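Local coordinates for protein glycerol kinase, putative (PDB 2W40) that probably uses ATP to phosphorylate glycerol, giving sn-glycerol 3-phosphate, as a member of the FGGY family of carbohydrate kinases, at residues Ser285-Ile290 / Leu399-Gly404; Phe273-Thr278 / Ala306-Ile311. All coordinates share one frame; numbering follows the deposited sequence. Where two conformers were deposited one is given.

How the contacts relate
Both contacts belong to the C-terminal FGGY domain, of the actin-like ATPase clan, and their centres lie about 10 Å apart. Along the chain their segments alternate: strand segment 273-278 comes first, then loop 285-290, strand segment 306-311 and, later, the end of helix 377-403. Contact 2 joins two antiparallel strands of the mixed sheet; contact 1 fastens the loop leading into 290-295, one of its two edge strands, to that helix. The two meet directly. Leu-399 packs on Leu-274 and Asp-402 on Leu-307, while Ile-290 O probably accepts a hydrogen bond from Glu-308 N. Together they illustrate how one helix can lie against two strands and, by its last turn, meet the loop running from one to the sheet edge.

Contact 1 of 2, residues Ser285-Ile290 / Leu399-Gly404; sequences STCGLI and LTSDMG. With EDO (1,2-ethanediol), chain B.
A single carboxylate near the end of helix 377-403 organises the polar half of this contact. Asp-402, its CG beside the backbone N (chi1 -78°), spreads both oxygens toward the loop and uses the syn lone pair of each. Asp-402 OD2 takes a short bond of 2.5 Å from Ser-285 OG, and OD1 receives Thr-286 N at 3.1 Å. A water donates to Asp-402 OD1, its second donor, and is also hydrogen-bonded to Thr-286 OG1. Ser-285 OG, anti to its backbone N, also accepts from Cys-287 N and Leu-289 N, each at 3.0 Å, so three bonds grip it and fix its rotation; the two amides probably make it a better donor to the carboxylate.

Van der Waals contacts lie to the sides. The Leu-289 side chain crosses Asp-402 obliquely, and its CD1 presses tightly on Leu-399 CA at 3.5 Å. Cys-287 SG merely touches Ser-401 OG at 3.5 Å.

EDO O1 donates to Leu-289 O; this diol, probably from the crystallisation liquor, is also hydrogen-bonded to Thr-132 OG1 and Tyr-133 N.

The contact joins an ST turn at Ser-285 to the last turn of a helix ending in a Schellman motif at Gly-404.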
ATOM      1  N   SER C 285     -26.366  23.017  -1.938  1.00 13.19           N
ATOM      2  CA  SER C 285     -25.292  22.895  -0.962  1.00 12.24           C
ATOM      3  C   SER C 285     -24.299  24.039  -1.167  1.00 13.57           C
ATOM      4  O   SER C 285     -24.071  24.480  -2.269  1.00 13.71           O
ATOM      5  CB  SER C 285     -24.567  21.550  -1.119  1.00 13.87           C
ATOM      6  OG  SER C 285     -23.593  21.348  -0.157  1.00 11.71           O
ATOM      7  N   THR C 286     -23.733  24.477  -0.071  1.00 13.00           N
ATOM      8  CA  THR C 286     -22.476  25.258  -0.108  1.00 14.77           C
ATOM      9  C   THR C 286     -21.253  24.499   0.449  1.00 14.01           C
ATOM     10  O   THR C 286     -20.131  25.116   0.619  1.00 15.19           O
ATOM     11  CB  THR C 286     -22.607  26.580   0.660  1.00 17.21           C
ATOM     12  OG1 THR C 286     -22.807  26.312   2.038  1.00 21.72           O
ATOM     13  CG2 THR C 286     -23.756  27.441   0.098  1.00 18.69           C
ATOM     14  N   CYS C 287     -21.415  23.190   0.659  1.00 13.08           N
ATOM     15  CA  CYS C 287     -20.531  22.326   1.416  1.00 12.85           C
ATOM     16  C   CYS C 287     -20.276  21.047   0.631  1.00 12.32           C
ATOM     17  O   CYS C 287     -19.860  20.104   1.234  1.00 12.88           O
ATOM     18  CB  CYS C 287     -21.172  21.930   2.874  1.00 12.53           C
ATOM     19  SG  CYS C 287     -21.264  23.368   3.836  1.00 23.38           S
ATOM     20  N   GLY C 288     -20.398  21.045  -0.694  1.00 10.67           N
ATOM     21  CA  GLY C 288     -20.007  19.891  -1.424  1.00  9.43           C
ATOM     22  C   GLY C 288     -20.947  18.740  -1.575  1.00 10.10           C
ATOM     23  O   GLY C 288     -20.537  17.681  -1.995  1.00 10.86           O
ATOM     24  N   LEU C 289     -22.216  18.921  -1.255  1.00 10.01           N
ATOM     25  CA  LEU C 289     -23.209  17.897  -1.456  1.00  8.34           C
ATOM     26  C   LEU C 289     -23.957  18.183  -2.773  1.00  8.44           C
ATOM     27  O   LEU C 289     -24.003  19.300  -3.294  1.00 10.94           O
ATOM     28  CB  LEU C 289     -24.145  17.908  -0.232  1.00 11.33           C
ATOM     29  CG  LEU C 289     -23.488  17.615   1.156  1.00  8.41           C
ATOM     30  CD1 LEU C 289     -24.487  17.495   2.279  1.00 10.66           C
ATOM     31  CD2 LEU C 289     -22.672  16.256   1.151  1.00 13.66           C
ATOM     32  N   ILE C 290     -24.489  17.137  -3.359  1.00  9.33           N
ATOM     33  CA  ILE C 290     -25.215  17.249  -4.644  1.00  8.11           C
ATOM     34  C   ILE C 290     -26.732  17.311  -4.398  1.00  9.27           C
ATOM     35  O   ILE C 290     -27.254  16.554  -3.585  1.00  9.84           O
ATOM     36  CB  ILE C 290     -24.899  16.003  -5.512  1.00  9.51           C
ATOM     37  CG1 ILE C 290     -23.426  16.002  -6.025  1.00 10.26           C
ATOM     38  CG2 ILE C 290     -25.932  15.857  -6.712  1.00  9.24           C
ATOM     39  CD1 ILE C 290     -23.082  14.859  -6.841  1.00  9.86           C
ATOM     40  N   LEU C 399     -23.672  17.986   5.664  1.00 12.31           N
ATOM     41  CA  LEU C 399     -25.104  17.829   5.698  1.00 12.46           C
ATOM     42  C   LEU C 399     -25.651  18.656   6.852  1.00 13.07           C
ATOM     43  O   LEU C 399     -26.673  19.340   6.697  1.00 15.45           O
ATOM     44  CB  LEU C 399     -25.478  16.390   5.936  1.00 13.22           C
ATOM     45  CG  LEU C 399     -26.894  15.995   6.226  1.00 16.60           C
ATOM     46  CD1 LEU C 399     -27.030  14.439   5.993  1.00 17.98           C
ATOM     47  CD2 LEU C 399     -27.330  16.360   7.614  1.00 20.15           C
ATOM     48  N   THR C 400     -25.033  18.567   8.037  1.00 13.79           N
ATOM     49  CA  THR C 400     -25.576  19.339   9.182  1.00 14.44           C
ATOM     50  C   THR C 400     -25.453  20.826   8.890  1.00 14.34           C
ATOM     51  O   THR C 400     -26.350  21.605   9.218  1.00 15.95           O
ATOM     52  CB  THR C 400     -24.980  18.921  10.525  1.00 15.52           C
ATOM     53  OG1 THR C 400     -23.576  19.054  10.485  1.00 16.87           O
ATOM     54  CG2 THR C 400     -25.340  17.453  10.855  1.00 14.44           C
ATOM     55  N   SER C 401     -24.373  21.272   8.245  1.00 14.74           N
ATOM     56  CA  SER C 401     -24.262  22.672   7.844  0.50 15.48           C
ATOM     57  C   SER C 401     -25.318  23.108   6.868  1.00 15.62           C
ATOM     58  O   SER C 401     -26.019  24.132   7.062  1.00 15.79           O
ATOM     59  CB  SER C 401     -22.884  22.937   7.248  0.50 15.74           C
ATOM     60  OG  SER C 401     -22.737  24.296   6.843  0.50 16.96           O
ATOM     61  N   ASP C 402     -25.438  22.370   5.778  1.00 15.18           N
ATOM     62  CA  ASP C 402     -26.450  22.667   4.780  1.00 16.27           C
ATOM     63  C   ASP C 402     -27.889  22.634   5.327  1.00 17.94           C
ATOM     64  O   ASP C 402     -28.740  23.438   4.864  1.00 19.84           O
ATOM     65  CB  ASP C 402     -26.369  21.686   3.640  1.00 15.83           C
ATOM     66  CG  ASP C 402     -25.236  21.968   2.663  1.00 18.36           C
ATOM     67  OD1 ASP C 402     -24.836  23.172   2.520  1.00 14.19           O
ATOM     68  OD2 ASP C 402     -24.859  20.985   2.002  1.00 15.76           O
ATOM     69  N   MET C 403     -28.161  21.739   6.304  1.00 17.30           N
ATOM     70  CA  MET C 403     -29.517  21.572   6.837  1.00 17.48           C
ATOM     71  C   MET C 403     -29.797  22.510   8.002  1.00 18.96           C
ATOM     72  O   MET C 403     -30.954  22.584   8.448  1.00 18.64           O
ATOM     73  CB  MET C 403     -29.876  20.151   7.177  1.00 17.95           C
ATOM     74  CG  MET C 403     -29.940  19.132   5.999  1.00 21.56           C
ATOM     75  SD  MET C 403     -31.063  19.558   4.644  1.00 23.27           S
ATOM     76  CE  MET C 403     -32.618  19.013   5.425  1.00 26.54           C
ATOM     77  N   GLY C 404     -28.792  23.255   8.455  1.00 19.19           N
ATOM     78  CA  GLY C 404     -28.994  24.153   9.617  1.00 20.79           C
ATOM     79  C   GLY C 404     -29.379  23.420  10.922  1.00 21.67           C
ATOM     80  O   GLY C 404     -30.082  24.022  11.790  1.00 22.10           O
TER
HETATM   81  C1  EDO B1508     -22.308  20.826  -5.395  1.00 16.66           C
HETATM   82  O1  EDO B1508     -22.231  21.262  -4.017  1.00 18.51           O
HETATM   83  C2  EDO B1508     -21.332  19.722  -5.698  1.00 12.76           C
HETATM   84  O2  EDO B1508     -21.415  19.354  -7.009  1.00 15.38           O
HETATM   85  O   HOH W   1     -25.394  25.843   2.792  1.00 46.42           O

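Contact 2 of 2, residues Phe273-Thr278 / Ala306-Ile311; sequences FLLINT and ALEGSI
Strands 273-278 and 306-311 run antiparallel, their axes 4.6 Å apart and their directions 166° from one another. The tight part is the backbone. The hydrogen-bonded pairs Leu-274/Gly-309 and Ile-276/Leu-307 each exchange two N-H···O bonds; the shortest, 2.9 Å, include Leu-274 N to Gly-309 O, and all four are nearly straight. CA-H···O contacts fill in between, as from Glu-308 CA to Leu-274 O at 3.2 Å.

On the face shared with Ser-310, Glu-308 runs out anti to its backbone N alongside Phe-273 and Leu-275 of the other strand, pointing the same way. Its OE1 rests against both methyls of Leu-275, while OE2 comes 3.4 Å from Phe-273 CD1, the carboxylate turned 81° from the ring. Ser-310 OG lies in plane at the ring's edge and donates to Glu-308 OE2 at 2.7 Å from above the carboxylate plane. OE1 has salt bridges to Arg-85 and Arg-189, which probably offset the buried charge and favour the ionised form; Arg-85 also makes a cation-pi contact with Phe-273. On the other face, Ile-276 CG2 meets Leu-307 CB at 3.6 Å.

Packing is looser, though still buried, at the Thr-278 end. There a water donates to Thr-278 OG1 and, weakly, to Ala-306 O; Thr-278 OG1 is also hydrogen-bonded to Lys-281 O.

This is a regular antiparallel pair in the sheet of the actin-like C-terminal domain; the Phe-273 side chain comes within about 4 Å of the bound glycerol and near ADP-binding Thr-270. Helix 248-255 packs on Phe-273 and Leu-275, helix 377-403 covers Leu-274, Leu-307 and Ile-311, and strands 264-268 and 290-295 flank the pair.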
ATOM      1  N   PHE C 273     -23.299   5.939  -0.132  1.00  8.98           N
ATOM      2  CA  PHE C 273     -24.154   7.061  -0.557  1.00  9.31           C
ATOM      3  C   PHE C 273     -25.144   7.449   0.554  1.00 10.01           C
ATOM      4  O   PHE C 273     -25.992   6.663   0.912  1.00 10.13           O
ATOM      5  CB  PHE C 273     -24.891   6.721  -1.830  1.00  9.87           C
ATOM      6  CG  PHE C 273     -23.934   6.290  -2.926  1.00 10.36           C
ATOM      7  CD1 PHE C 273     -23.329   7.251  -3.734  1.00 12.19           C
ATOM      8  CD2 PHE C 273     -23.543   5.005  -3.081  1.00 10.92           C
ATOM      9  CE1 PHE C 273     -22.372   6.890  -4.655  1.00 11.64           C
ATOM     10  CE2 PHE C 273     -22.659   4.679  -4.086  1.00 10.24           C
ATOM     11  CZ  PHE C 273     -22.053   5.652  -4.799  1.00  9.84           C
ATOM     12  N   LEU C 274     -25.015   8.683   1.048  1.00  8.97           N
ATOM     13  CA  LEU C 274     -25.916   9.221   2.070  1.00  9.50           C
ATOM     14  C   LEU C 274     -26.862  10.168   1.354  1.00  9.18           C
ATOM     15  O   LEU C 274     -26.406  11.125   0.702  1.00  9.93           O
ATOM     16  CB  LEU C 274     -25.109   9.935   3.139  1.00 10.29           C
ATOM     17  CG  LEU C 274     -25.905  10.261   4.460  1.00 13.06           C
ATOM     18  CD1 LEU C 274     -24.969  10.502   5.611  1.00 16.24           C
ATOM     19  CD2 LEU C 274     -26.699  11.481   4.187  1.00 18.55           C
ATOM     20  N   LEU C 275     -28.181   9.938   1.508  1.00 10.10           N
ATOM     21  CA  LEU C 275     -29.158  10.875   1.042  1.00  9.12           C
ATOM     22  C   LEU C 275     -30.042  11.345   2.180  1.00 10.11           C
ATOM     23  O   LEU C 275     -30.508  10.526   3.015  1.00 10.42           O
ATOM     24  CB  LEU C 275     -30.034  10.308  -0.061  1.00 11.15           C
ATOM     25  CG  LEU C 275     -29.338  10.179  -1.450  1.00  9.57           C
ATOM     26  CD1 LEU C 275     -28.471   8.914  -1.561  1.00 11.57           C
ATOM     27  CD2 LEU C 275     -30.392  10.206  -2.595  1.00 12.74           C
ATOM     28  N   ILE C 276     -30.304  12.633   2.178  1.00  8.45           N
ATOM     29  CA  ILE C 276     -31.319  13.194   3.092  1.00  9.43           C
ATOM     30  C   ILE C 276     -32.475  13.760   2.310  1.00 10.51           C
ATOM     31  O   ILE C 276     -32.257  14.545   1.394  1.00 10.58           O
ATOM     32  CB  ILE C 276     -30.688  14.271   4.056  1.00 11.64           C
ATOM     33  CG1 ILE C 276     -31.739  14.712   5.119  1.00 13.58           C
ATOM     34  CG2 ILE C 276     -30.013  15.441   3.306  1.00 13.76           C
ATOM     35  CD1 ILE C 276     -31.140  15.404   6.411  1.00 11.46           C
ATOM     36  N   ASN C 277     -33.714  13.460   2.729  1.00 10.33           N
ATOM     37  CA  ASN C 277     -34.890  13.968   2.107  1.00 10.36           C
ATOM     38  C   ASN C 277     -35.125  15.430   2.514  1.00 11.76           C
ATOM     39  O   ASN C 277     -35.170  15.745   3.675  1.00 13.93           O
ATOM     40  CB  ASN C 277     -36.044  13.036   2.490  1.00 11.33           C
ATOM     41  CG  ASN C 277     -37.365  13.284   1.757  1.00 12.01           C
ATOM     42  OD1 ASN C 277     -37.785  14.413   1.556  1.00 15.63           O
ATOM     43  ND2 ASN C 277     -38.086  12.179   1.495  1.00 13.81           N
ATOM     44  N   THR C 278     -35.212  16.319   1.530  1.00 11.57           N
ATOM     45  CA  THR C 278     -35.394  17.757   1.776  1.00 12.20           C
ATOM     46  C   THR C 278     -36.839  18.167   1.469  1.00 11.84           C
ATOM     47  O   THR C 278     -37.156  19.360   1.353  1.00 14.91           O
ATOM     48  CB  THR C 278     -34.353  18.637   1.004  1.00 11.73           C
ATOM     49  OG1 THR C 278     -34.598  18.498  -0.391  1.00 12.55           O
ATOM     50  CG2 THR C 278     -32.859  18.311   1.327  1.00 12.04           C
ATOM     51  N   ALA C 306     -33.551  15.775  -2.500  1.00 10.04           N
ATOM     52  CA  ALA C 306     -32.575  15.221  -1.571  1.00  8.75           C
ATOM     53  C   ALA C 306     -31.254  15.979  -1.726  1.00  9.82           C
ATOM     54  O   ALA C 306     -30.984  16.643  -2.748  1.00  9.58           O
ATOM     55  CB  ALA C 306     -32.356  13.753  -1.721  1.00  9.80           C
ATOM     56  N   LEU C 307     -30.451  15.885  -0.698  1.00  8.75           N
ATOM     57  CA  LEU C 307     -28.994  16.246  -0.674  1.00  8.23           C
ATOM     58  C   LEU C 307     -28.275  14.950  -0.578  1.00  8.69           C
ATOM     59  O   LEU C 307     -28.697  14.061   0.154  1.00  8.87           O
ATOM     60  CB  LEU C 307     -28.640  17.203   0.454  1.00 11.82           C
ATOM     61  CG  LEU C 307     -28.849  18.636   0.199  1.00 10.85           C
ATOM     62  CD1 LEU C 307     -28.513  19.514   1.486  1.00 13.16           C
ATOM     63  CD2 LEU C 307     -28.072  19.221  -0.995  1.00 10.43           C
ATOM     64  N   GLU C 308     -27.220  14.794  -1.337  1.00  7.88           N
ATOM     65  CA  GLU C 308     -26.500  13.521  -1.377  1.00  8.85           C
ATOM     66  C   GLU C 308     -24.995  13.730  -1.246  1.00  7.05           C
ATOM     67  O   GLU C 308     -24.385  14.613  -1.880  1.00  9.67           O
ATOM     68  CB  GLU C 308     -26.695  12.769  -2.714  1.00 11.06           C
ATOM     69  CG  GLU C 308     -25.798  11.500  -2.891  1.00  8.47           C
ATOM     70  CD  GLU C 308     -26.072  10.641  -4.125  1.00 10.15           C
ATOM     71  OE1 GLU C 308     -27.248  10.612  -4.592  1.00 12.36           O
ATOM     72  OE2 GLU C 308     -25.112  10.004  -4.585  1.00 12.68           O
ATOM     73  N   GLY C 309     -24.416  12.859  -0.432  1.00  7.52           N
ATOM     74  CA  GLY C 309     -22.988  12.689  -0.243  1.00  8.45           C
ATOM     75  C   GLY C 309     -22.566  11.371  -0.774  1.00  9.38           C
ATOM     76  O   GLY C 309     -23.049  10.340  -0.352  1.00 11.18           O
ATOM     77  N   SER C 310     -21.680  11.420  -1.780  1.00  8.86           N
ATOM     78  CA  SER C 310     -21.237  10.232  -2.517  1.00  8.71           C
ATOM     79  C   SER C 310     -19.775   9.919  -2.227  1.00  8.34           C
ATOM     80  O   SER C 310     -18.968  10.805  -2.230  1.00  9.30           O
ATOM     81  CB  SER C 310     -21.403  10.478  -4.038  1.00  8.88           C
ATOM     82  OG  SER C 310     -22.641  11.132  -4.414  1.00 13.67           O
ATOM     83  N   ILE C 311     -19.470   8.642  -1.983  1.00  8.52           N
ATOM     84  CA  ILE C 311     -18.116   8.134  -1.715  1.00  9.11           C
ATOM     85  C   ILE C 311     -17.844   7.011  -2.734  1.00  8.15           C
ATOM     86  O   ILE C 311     -18.616   6.002  -2.797  1.00 10.52           O
ATOM     87  CB  ILE C 311     -17.949   7.545  -0.294  1.00  9.34           C
ATOM     88  CG1 ILE C 311     -18.141   8.668   0.751  1.00 11.70           C
ATOM     89  CG2 ILE C 311     -16.640   6.811  -0.128  1.00  8.21           C
ATOM     90  CD1 ILE C 311     -18.175   8.184   2.175  1.00 11.48           C
TER
HETATM   91  O   HOH W   2     -32.538  19.253  -2.109  1.00 12.06           O